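Local structure of leucine-rich repeat protein (Bacteroides thetaiotaomicron, 4ECN) at residues 438-443 and 463-468; 339-344 and 468-473. The protein is of unknown function but, as an extracellular leucine-rich repeat protein with two DUF4458 domains, probably binds other proteins. All coordinates share one frame; numbering follows the deposited sequence.

Contact 1: 438-443 and 463-468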
loop_
_atom_site.group_PDB
_atom_site.type_symbol
_atom_site.label_atom_id
_atom_site.label_comp_id
_atom_site.label_asym_id
_atom_site.label_seq_id
_atom_site.Cartn_x
_atom_site.Cartn_y
_atom_site.Cartn_z
ATOM N N THR A 438 14.803 -10.864 1.704
ATOM C CA THR A 438 14.900 -12.332 1.628
ATOM C C THR A 438 14.946 -13.035 3.004
ATOM O O THR A 438 14.889 -14.265 3.049
ATOM C CB THR A 438 16.147 -12.754 0.817
ATOM O OG1 THR A 438 17.304 -11.987 1.201
ATOM C CG2 THR A 438 15.921 -12.638 -0.692
ATOM N N PHE A 439 14.993 -12.275 4.111
ATOM C CA PHE A 439 15.095 -12.863 5.449
ATOM C C PHE A 439 14.548 -11.928 6.532
ATOM O O PHE A 439 14.792 -10.718 6.496
ATOM C CB PHE A 439 16.586 -13.190 5.759
ATOM C CG PHE A 439 16.806 -13.990 7.020
ATOM C CD1 PHE A 439 16.772 -15.378 6.993
ATOM C CD2 PHE A 439 16.996 -13.355 8.241
ATOM C CE1 PHE A 439 16.922 -16.117 8.166
ATOM C CE2 PHE A 439 17.126 -14.096 9.419
ATOM C CZ PHE A 439 17.106 -15.470 9.373
ATOM N N ILE A 440 13.869 -12.513 7.534
ATOM C CA ILE A 440 13.358 -11.787 8.701
ATOM C C ILE A 440 13.886 -12.462 9.971
ATOM O O ILE A 440 13.477 -13.587 10.246
ATOM C CB ILE A 440 11.802 -11.676 8.740
ATOM C CG1 ILE A 440 11.142 -11.296 7.388
ATOM C CG2 ILE A 440 11.342 -10.781 9.901
ATOM C CD1 ILE A 440 11.287 -9.877 6.916
ATOM N N SER A 441 14.774 -11.782 10.740
ATOM C CA SER A 441 15.331 -12.248 12.029
ATOM C C SER A 441 14.243 -12.726 13.004
ATOM O O SER A 441 13.173 -12.124 13.028
ATOM C CB SER A 441 16.113 -11.118 12.695
ATOM O OG SER A 441 16.473 -11.463 14.022
ATOM N N LYS A 442 14.517 -13.741 13.850
ATOM C CA LYS A 442 13.493 -14.167 14.827
ATOM C C LYS A 442 13.429 -13.168 16.052
ATOM O O LYS A 442 12.545 -13.323 16.906
ATOM C CB LYS A 442 13.684 -15.625 15.308
ATOM C CG LYS A 442 14.965 -15.936 16.074
ATOM C CD LYS A 442 15.105 -17.440 16.391
ATOM C CE LYS A 442 14.305 -17.968 17.568
ATOM N NZ LYS A 442 14.930 -17.628 18.868
ATOM N N ALA A 443 14.293 -12.104 16.073
ATOM C CA ALA A 443 14.298 -11.059 17.098
ATOM C C ALA A 443 12.926 -10.334 17.190
ATOM O O ALA A 443 12.658 -9.643 18.173
ATOM C CB ALA A 443 15.393 -10.058 16.802
ATOM N N ASP A 463 10.265 -20.465 5.518
ATOM C CA ASP A 463 11.194 -20.908 6.557
ATOM C C ASP A 463 12.204 -19.799 6.939
ATOM O O ASP A 463 13.046 -19.993 7.827
ATOM C CB ASP A 463 11.932 -22.182 6.078
ATOM C CG ASP A 463 12.613 -22.086 4.716
ATOM O OD1 ASP A 463 11.900 -21.868 3.706
ATOM O OD2 ASP A 463 13.845 -22.326 4.648
ATOM N N ASN A 464 12.106 -18.641 6.277
ATOM C CA ASN A 464 12.994 -17.514 6.520
ATOM C C ASN A 464 12.263 -16.342 7.170
ATOM O O ASN A 464 12.864 -15.277 7.349
ATOM C CB ASN A 464 13.629 -17.087 5.214
ATOM C CG ASN A 464 14.763 -17.985 4.831
ATOM O OD1 ASN A 464 15.225 -18.805 5.624
ATOM N ND2 ASN A 464 15.265 -17.815 3.626
ATOM N N ILE A 465 10.993 -16.563 7.574
ATOM C CA ILE A 465 10.177 -15.545 8.225
ATOM C C ILE A 465 10.192 -15.797 9.732
ATOM O O ILE A 465 9.394 -16.600 10.232
ATOM C CB ILE A 465 8.713 -15.456 7.675
ATOM C CG1 ILE A 465 8.640 -15.530 6.137
ATOM C CG2 ILE A 465 8.002 -14.207 8.216
ATOM C CD1 ILE A 465 7.262 -15.799 5.603
ATOM N N ALA A 466 11.098 -15.089 10.442
ATOM C CA ALA A 466 11.296 -15.059 11.900
ATOM C C ALA A 466 11.418 -16.465 12.510
ATOM O O ALA A 466 10.843 -16.748 13.568
ATOM C CB ALA A 466 10.159 -14.299 12.560
ATOM N N VAL A 467 12.234 -17.312 11.864
ATOM C CA VAL A 467 12.502 -18.687 12.275
ATOM C C VAL A 467 13.909 -18.778 12.940
ATOM O O VAL A 467 14.095 -19.568 13.876
ATOM C CB VAL A 467 12.374 -19.621 11.042
ATOM C CG1 VAL A 467 12.835 -21.047 11.332
ATOM C CG2 VAL A 467 10.953 -19.623 10.505
ATOM N N ASP A 468 14.877 -17.966 12.464
ATOM C CA ASP A 468 16.268 -17.999 12.951
ATOM C C ASP A 468 16.896 -16.629 13.156
ATOM O O ASP A 468 16.341 -15.620 12.716
ATOM C CB ASP A 468 17.149 -18.752 11.938
ATOM C CG ASP A 468 16.812 -20.215 11.856
ATOM O OD1 ASP A 468 17.075 -20.936 12.844
ATOM O OD2 ASP A 468 16.223 -20.631 10.828
HETATM O O HOH W 1 14.062 -16.857 9.858
#
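The phenyl ring of Phe439 meets the 463-468 loop twice, on one face and at its edge. Over that face hangs the carbonyl oxygen of Asn464, 3.9 Å above the plane and shifted toward the rim, with the Asn464 side chain crossing the phenylalanine at about a right angle beside CD1. At the edge, CZ comes 3.4 Å from the backbone O of Asp468. CG of Phe439 is anti to its backbone N (chi1 -171°), which swings the ring across to the loop although CB itself does not point there. An alanine here would probably open a gap between the Asn464 and Asp468 carbonyls and leave the Asn464 side chain freer to move.

Next to the ring the backbones are bridged at Ile440 and Ile465. Ile440 N gives a nearly linear bond of 2.9 Å to Asn464 O, and Ala466 N returns one of 2.8 Å to Ile440 O. Water 1 bonds to Val467 N as acceptor and gives a weak bond to Ile440 O. Farther on, Lys442 N reaches Asp468 O at 2.9 Å, approaching from above the carbonyl plane. The lysine chain then runs alongside the loop, its CD 3.4 Å from Val467 O, and it makes a cation-pi contact with Trp469.

The chemistry is thus mainly that of backbone amides and carbonyls: three direct bonds tie an irregular loop to Ile440 and to Lys442, which follows strand 436-440, while Asp468 O serves both the Lys442 amide and the aromatic edge.

Contact 2: 339-344 and 468-473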
loop_
_atom_site.group_PDB
_atom_site.type_symbol
_atom_site.label_atom_id
_atom_site.label_comp_id
_atom_site.label_asym_id
_atom_site.label_seq_id
_atom_site.Cartn_x
_atom_site.Cartn_y
_atom_site.Cartn_z
ATOM N N VAL A 339 16.679 -8.789 7.272
ATOM C CA VAL A 339 16.371 -7.976 8.456
ATOM C C VAL A 339 17.281 -8.473 9.595
ATOM O O VAL A 339 17.192 -9.648 9.947
ATOM C CB VAL A 339 14.873 -7.969 8.830
ATOM C CG1 VAL A 339 14.638 -7.201 10.127
ATOM C CG2 VAL A 339 14.029 -7.393 7.689
ATOM N N PRO A 340 18.215 -7.618 10.112
ATOM C CA PRO A 340 19.167 -8.087 11.138
ATOM C C PRO A 340 18.541 -8.220 12.535
ATOM O O PRO A 340 17.448 -7.716 12.779
ATOM C CB PRO A 340 20.239 -6.998 11.119
ATOM C CG PRO A 340 19.518 -5.770 10.748
ATOM C CD PRO A 340 18.456 -6.196 9.774
ATOM N N ASP A 341 19.265 -8.859 13.469
ATOM C CA ASP A 341 18.802 -9.120 14.838
ATOM C C ASP A 341 18.658 -7.832 15.647
ATOM O O ASP A 341 17.977 -7.822 16.672
ATOM C CB ASP A 341 19.763 -10.077 15.541
ATOM C CG ASP A 341 20.079 -11.270 14.678
ATOM O OD1 ASP A 341 19.124 -11.999 14.299
ATOM O OD2 ASP A 341 21.246 -11.393 14.254
ATOM N N ALA A 342 19.260 -6.743 15.148
ATOM C CA ALA A 342 19.202 -5.395 15.702
ATOM C C ALA A 342 17.748 -4.904 15.863
ATOM O O ALA A 342 17.486 -4.108 16.761
ATOM C CB ALA A 342 19.970 -4.441 14.802
ATOM N N ILE A 343 16.799 -5.406 15.037
ATOM C CA ILE A 343 15.385 -5.026 15.145
ATOM C C ILE A 343 14.812 -5.457 16.554
ATOM O O ILE A 343 13.823 -4.875 17.011
ATOM C CB ILE A 343 14.549 -5.600 13.975
ATOM C CG1 ILE A 343 13.194 -4.857 13.834
ATOM C CG2 ILE A 343 14.406 -7.124 14.040
ATOM C CD1 ILE A 343 12.761 -4.641 12.370
ATOM N N GLY A 344 15.483 -6.397 17.232
ATOM C CA GLY A 344 15.092 -6.864 18.559
ATOM C C GLY A 344 15.243 -5.848 19.675
ATOM O O GLY A 344 14.638 -5.999 20.742
ATOM N N ASP A 468 14.877 -17.966 12.464
ATOM C CA ASP A 468 16.268 -17.999 12.951
ATOM C C ASP A 468 16.896 -16.629 13.156
ATOM O O ASP A 468 16.341 -15.620 12.716
ATOM C CB ASP A 468 17.149 -18.752 11.938
ATOM C CG ASP A 468 16.812 -20.215 11.856
ATOM O OD1 ASP A 468 17.075 -20.936 12.844
ATOM O OD2 ASP A 468 16.223 -20.631 10.828
ATOM N N TRP A 469 18.079 -16.603 13.802
ATOM C CA TRP A 469 18.862 -15.390 13.914
ATOM C C TRP A 469 19.406 -15.035 12.542
ATOM O O TRP A 469 19.774 -15.942 11.773
ATOM C CB TRP A 469 20.021 -15.511 14.922
ATOM C CG TRP A 469 19.684 -15.956 16.316
ATOM C CD1 TRP A 469 20.272 -16.973 17.007
ATOM C CD2 TRP A 469 18.745 -15.351 17.216
ATOM N NE1 TRP A 469 19.764 -17.038 18.284
ATOM C CE2 TRP A 469 18.813 -16.068 18.435
ATOM C CE3 TRP A 469 17.858 -14.270 17.117
ATOM C CZ2 TRP A 469 17.998 -15.767 19.526
ATOM C CZ3 TRP A 469 17.041 -13.979 18.197
ATOM C CH2 TRP A 469 17.103 -14.732 19.379
ATOM N N GLU A 470 19.477 -13.732 12.227
ATOM C CA GLU A 470 20.041 -13.282 10.958
ATOM C C GLU A 470 21.557 -13.569 10.973
ATOM O O GLU A 470 22.123 -13.880 9.930
ATOM C CB GLU A 470 19.707 -11.811 10.727
ATOM C CG GLU A 470 20.193 -11.230 9.414
ATOM C CD GLU A 470 21.628 -10.736 9.397
ATOM O OE1 GLU A 470 22.137 -10.296 10.457
ATOM O OE2 GLU A 470 22.226 -10.749 8.296
ATOM N N ASP A 471 22.186 -13.504 12.164
ATOM C CA ASP A 471 23.592 -13.844 12.440
ATOM C C ASP A 471 23.675 -14.236 13.917
ATOM O O ASP A 471 23.570 -13.383 14.801
ATOM C CB ASP A 471 24.584 -12.717 12.060
ATOM C CG ASP A 471 26.060 -12.956 12.382
ATOM O OD1 ASP A 471 26.394 -14.036 12.933
ATOM O OD2 ASP A 471 26.877 -12.051 12.109
ATOM N N ALA A 472 23.847 -15.543 14.168
ATOM C CA ALA A 472 23.917 -16.112 15.515
ATOM C C ALA A 472 25.093 -15.553 16.338
ATOM O O ALA A 472 25.073 -15.672 17.568
ATOM C CB ALA A 472 24.036 -17.621 15.430
ATOM N N ASN A 473 26.089 -14.928 15.665
ATOM C CA ASN A 473 27.286 -14.395 16.316
ATOM C C ASN A 473 27.249 -12.872 16.426
ATOM O O ASN A 473 28.261 -12.271 16.781
ATOM C CB ASN A 473 28.558 -14.848 15.577
ATOM C CG ASN A 473 28.809 -16.325 15.728
ATOM O OD1 ASN A 473 28.661 -16.906 16.818
ATOM N ND2 ASN A 473 29.154 -16.969 14.629
#
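Asp341 reaches across to the 468-473 loop and takes two backbone N-H groups with its carboxylate, one on each oxygen. Glu470 N donates to OD1 of Asp341 over 2.7 Å, and Asp471 N donates to OD2 of Asp341 over 3.1 Å. Both oxygens use the syn lone pair, the one facing their twin, so two successive amides share the forked end of the carboxylate and limit its rotation. OD2 also bonds to Ser474 OG. Within the loop, Asp471 OD1 accepts from Asn473 N, an Asx turn that bends the chain just beyond the pair of bonds.

Two acidic groups come near each other here: OE1 of Glu470 lies 4.1 Å from OD2 of Asp341, a like-charged approach that the salt bridge from Glu470 OE2 to Arg338 probably eases.

The remaining contacts are van der Waals touches, several of carbon on oxygen. Glu470 has CG anti to its backbone N (chi1 -178°) and bends at chi2, which lays its chain along the 339-340 backbone: CB is 3.4 Å from Val339 O, and CG is 3.7 Å from Pro340 CA. The Trp469 indole turns an edge to the aspartate, with CE3 3.8 Å from Asp341 OD1, while its NE1 bonds to Glu481.

The contact joins the 3-10 turn after strand 338-339 to the loop leading into helix 475-480. Tyr476 of that helix touches Asp341, and Trp469 packs on Ala477 and Tyr480. Helix 266-280 lies against Pro340 and Ala342, and strand 436-440 supplies Ile437 and Ile440 to Val339.

Contacts 1 and 2 are consecutive attachments of one long loop, which passes from 463-468 to 468-473 through the shared Asp468; their centres are 8 Å apart. The segments they hold also meet directly. Strands 338-339 and 436-440 pair in parallel, and Phe439 O and Val339 N, 2.8 Å apart, are probably hydrogen-bonded there; Ser441 OG lies 2.7 Å from Asp341 OD1, a probable hydrogen bond. Phe439 belongs to both surroundings, since its CE2 is 3.4 Å from Glu470 CA. The loop is therefore fastened to two neighbouring pieces of chain in the leucine-rich repeat region, each leaving one of these strands. The sodium ion seen at Gln314 and Val317 has no ligand in either contact.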